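PDB 5HAX: nucleoporin NUP170 from Chaetomium thermophilum, which is a nuclear pore protein that probably serves as a structural scaffold component of the nuclear pore complex. Local coordinates for residues Q226-R231 against R248-T253. Sequence-based numbering, arbitrary orientation.
Sequences QQEWLR and RSTIRT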
loop_
_atom_site.group_PDB
_atom_site.type_symbol
_atom_site.label_atom_id
_atom_site.label_comp_id
_atom_site.label_asym_id
_atom_site.label_seq_id
_atom_site.Cartn_x
_atom_site.Cartn_y
_atom_site.Cartn_z
ATOM N N GLN A 226 9.115 3.216 38.069
ATOM C CA GLN A 226 7.870 3.957 38.208
ATOM C C GLN A 226 6.789 3.349 37.315
ATOM O O GLN A 226 7.063 2.541 36.425
ATOM C CB GLN A 226 8.087 5.431 37.863
ATOM C CG GLN A 226 9.083 6.139 38.771
ATOM C CD GLN A 226 9.419 7.541 38.295
ATOM O OE1 GLN A 226 8.530 8.340 38.000
ATOM N NE2 GLN A 226 10.710 7.844 38.212
ATOM N N GLN A 227 5.542 3.743 37.566
ATOM C CA GLN A 227 4.427 3.232 36.778
ATOM C C GLN A 227 4.496 3.759 35.349
ATOM O O GLN A 227 4.618 4.966 35.122
ATOM C CB GLN A 227 3.089 3.620 37.405
ATOM C CG GLN A 227 1.915 3.334 36.475
ATOM C CD GLN A 227 0.563 3.506 37.128
ATOM O OE1 GLN A 227 0.148 4.622 37.444
ATOM N NE2 GLN A 227 -0.144 2.400 37.315
ATOM N N GLU A 228 4.401 2.843 34.388
ATOM C CA GLU A 228 4.371 3.154 32.965
ATOM C C GLU A 228 4.096 1.857 32.220
ATOM O O GLU A 228 4.646 0.816 32.581
ATOM C CB GLU A 228 5.697 3.774 32.493
ATOM C CG GLU A 228 5.664 4.292 31.058
ATOM C CD GLU A 228 7.012 4.804 30.573
ATOM O OE1 GLU A 228 8.024 4.613 31.277
ATOM O OE2 GLU A 228 7.059 5.399 29.477
ATOM N N TRP A 229 3.241 1.916 31.198
ATOM C CA TRP A 229 2.896 0.738 30.413
ATOM C C TRP A 229 2.735 1.145 28.952
ATOM O O TRP A 229 2.893 2.316 28.592
ATOM C CB TRP A 229 1.637 0.056 30.962
ATOM C CG TRP A 229 0.377 0.865 30.839
ATOM C CD1 TRP A 229 -0.468 0.909 29.769
ATOM C CD2 TRP A 229 -0.185 1.734 31.829
ATOM N NE1 TRP A 229 -1.518 1.755 30.029
ATOM C CE2 TRP A 229 -1.367 2.276 31.286
ATOM C CE3 TRP A 229 0.198 2.111 33.119
ATOM C CZ2 TRP A 229 -2.170 3.171 31.990
ATOM C CZ3 TRP A 229 -0.600 3.003 33.814
ATOM C CH2 TRP A 229 -1.769 3.521 33.248
ATOM N N LEU A 230 2.416 0.170 28.101
ATOM C CA LEU A 230 2.422 0.370 26.659
ATOM C C LEU A 230 1.027 0.639 26.110
ATOM O O LEU A 230 0.019 0.155 26.634
ATOM C CB LEU A 230 3.020 -0.843 25.943
ATOM C CG LEU A 230 4.498 -1.123 26.220
ATOM C CD1 LEU A 230 4.986 -2.251 25.331
ATOM C CD2 LEU A 230 5.359 0.120 26.022
ATOM N N ARG A 231 0.995 1.431 25.035
ATOM C CA ARG A 231 -0.196 1.670 24.235
ATOM C C ARG A 231 -0.153 0.969 22.882
ATOM O O ARG A 231 -1.192 0.884 22.218
ATOM C CB ARG A 231 -0.391 3.179 24.007
ATOM C CG ARG A 231 -1.233 3.901 25.058
ATOM C CD ARG A 231 -1.140 5.412 24.866
ATOM N NE ARG A 231 -2.442 6.078 24.852
ATOM C CZ ARG A 231 -3.316 5.996 23.852
ATOM N NH1 ARG A 231 -4.472 6.645 23.923
ATOM N NH2 ARG A 231 -3.043 5.257 22.783
ATOM N N ARG A 248 2.797 7.348 28.828
ATOM C CA ARG A 248 3.371 8.670 29.031
ATOM C C ARG A 248 3.865 9.290 27.731
ATOM O O ARG A 248 4.573 10.302 27.771
ATOM C CB ARG A 248 4.525 8.592 30.034
ATOM C CG ARG A 248 4.166 7.889 31.329
ATOM C CD ARG A 248 5.320 7.917 32.320
ATOM N NE ARG A 248 5.598 9.272 32.788
ATOM C CZ ARG A 248 4.934 9.879 33.767
ATOM N NH1 ARG A 248 5.259 11.116 34.121
ATOM N NH2 ARG A 248 3.944 9.259 34.396
ATOM N N SER A 249 3.519 8.697 26.589
ATOM C CA SER A 249 3.913 9.171 25.266
ATOM C C SER A 249 5.415 9.047 25.025
ATOM O O SER A 249 5.970 9.771 24.194
ATOM C CB SER A 249 3.452 10.616 25.033
ATOM O OG SER A 249 2.045 10.721 25.189
ATOM N N THR A 250 6.083 8.136 25.731
ATOM C CA THR A 250 7.490 7.846 25.476
ATOM C C THR A 250 7.617 6.874 24.309
ATOM O O THR A 250 6.913 5.860 24.257
ATOM C CB THR A 250 8.154 7.255 26.720
ATOM O OG1 THR A 250 8.160 8.230 27.769
ATOM C CG2 THR A 250 9.594 6.829 26.420
ATOM N N ILE A 251 8.530 7.180 23.389
ATOM C CA ILE A 251 8.793 6.357 22.212
ATOM C C ILE A 251 10.122 5.647 22.428
ATOM O O ILE A 251 11.160 6.298 22.597
ATOM C CB ILE A 251 8.835 7.198 20.927
ATOM C CG1 ILE A 251 7.512 7.942 20.722
ATOM C CG2 ILE A 251 9.148 6.313 19.723
ATOM C CD1 ILE A 251 7.543 8.932 19.572
ATOM N N ARG A 252 10.092 4.317 22.409
ATOM C CA ARG A 252 11.288 3.499 22.538
ATOM C C ARG A 252 11.541 2.758 21.232
ATOM O O ARG A 252 10.608 2.228 20.622
ATOM C CB ARG A 252 11.147 2.504 23.693
ATOM C CG ARG A 252 11.099 3.162 25.067
ATOM C CD ARG A 252 10.832 2.146 26.168
ATOM N NE ARG A 252 11.012 2.714 27.503
ATOM C CZ ARG A 252 10.079 3.387 28.174
ATOM N NH1 ARG A 252 8.884 3.597 27.638
ATOM N NH2 ARG A 252 10.346 3.858 29.385
ATOM N N THR A 253 12.801 2.740 20.801
ATOM C CA THR A 253 13.219 2.067 19.577
ATOM C C THR A 253 14.139 0.910 19.938
ATOM O O THR A 253 15.093 1.087 20.703
ATOM C CB THR A 253 13.940 3.030 18.628
ATOM O OG1 THR A 253 13.093 4.151 18.344
ATOM C CG2 THR A 253 14.317 2.332 17.316
HETATM O O HOH W 1 2.304 6.537 34.308
HETATM O O HOH W 2 9.116 7.332 30.101
#
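Glu228 OE2 is gripped three times: by Arg252 NH1 at 3.2 Å, by a water at 2.9 Å that also bonds Thr250 OG1, and by the hydroxyl of Ser246. The second carboxylate oxygen, OE1, takes Arg252 NH2 at 3.1 Å, so the two side chains meet tip to tip in an end-on salt bridge. Both are stretched out, Glu228 with CG anti to the backbone N (chi1 -172°). The carboxylate and guanidinium planes are turned 60° apart, and Arg252 donates from above the carboxylate plane. In this four-stranded antiparallel blade of the β-propeller, the bridge ties the chain just before edge strand 230-236 to strand 251-255, across 241-246. Thr250 CG2 lies over one guanidinium face of Arg252, 3.5 Å above the plane and displaced toward its rim, while Glu267 pairs with NE. Arg248 crosses Glu228 at about a right angle, its CD 3.9 Å from Glu228 CG, and its NH2 reaches Gln227 O through a second water. An alanine in place of Glu228 would remove the oxygens that Arg252, Ser246 OG and the water bond, and would probably leave Arg252 less firmly oriented. Ser246 OG also accepts the backbone N-H groups of Arg248 and Thr250, which helps to hold the turn after strand 241-246.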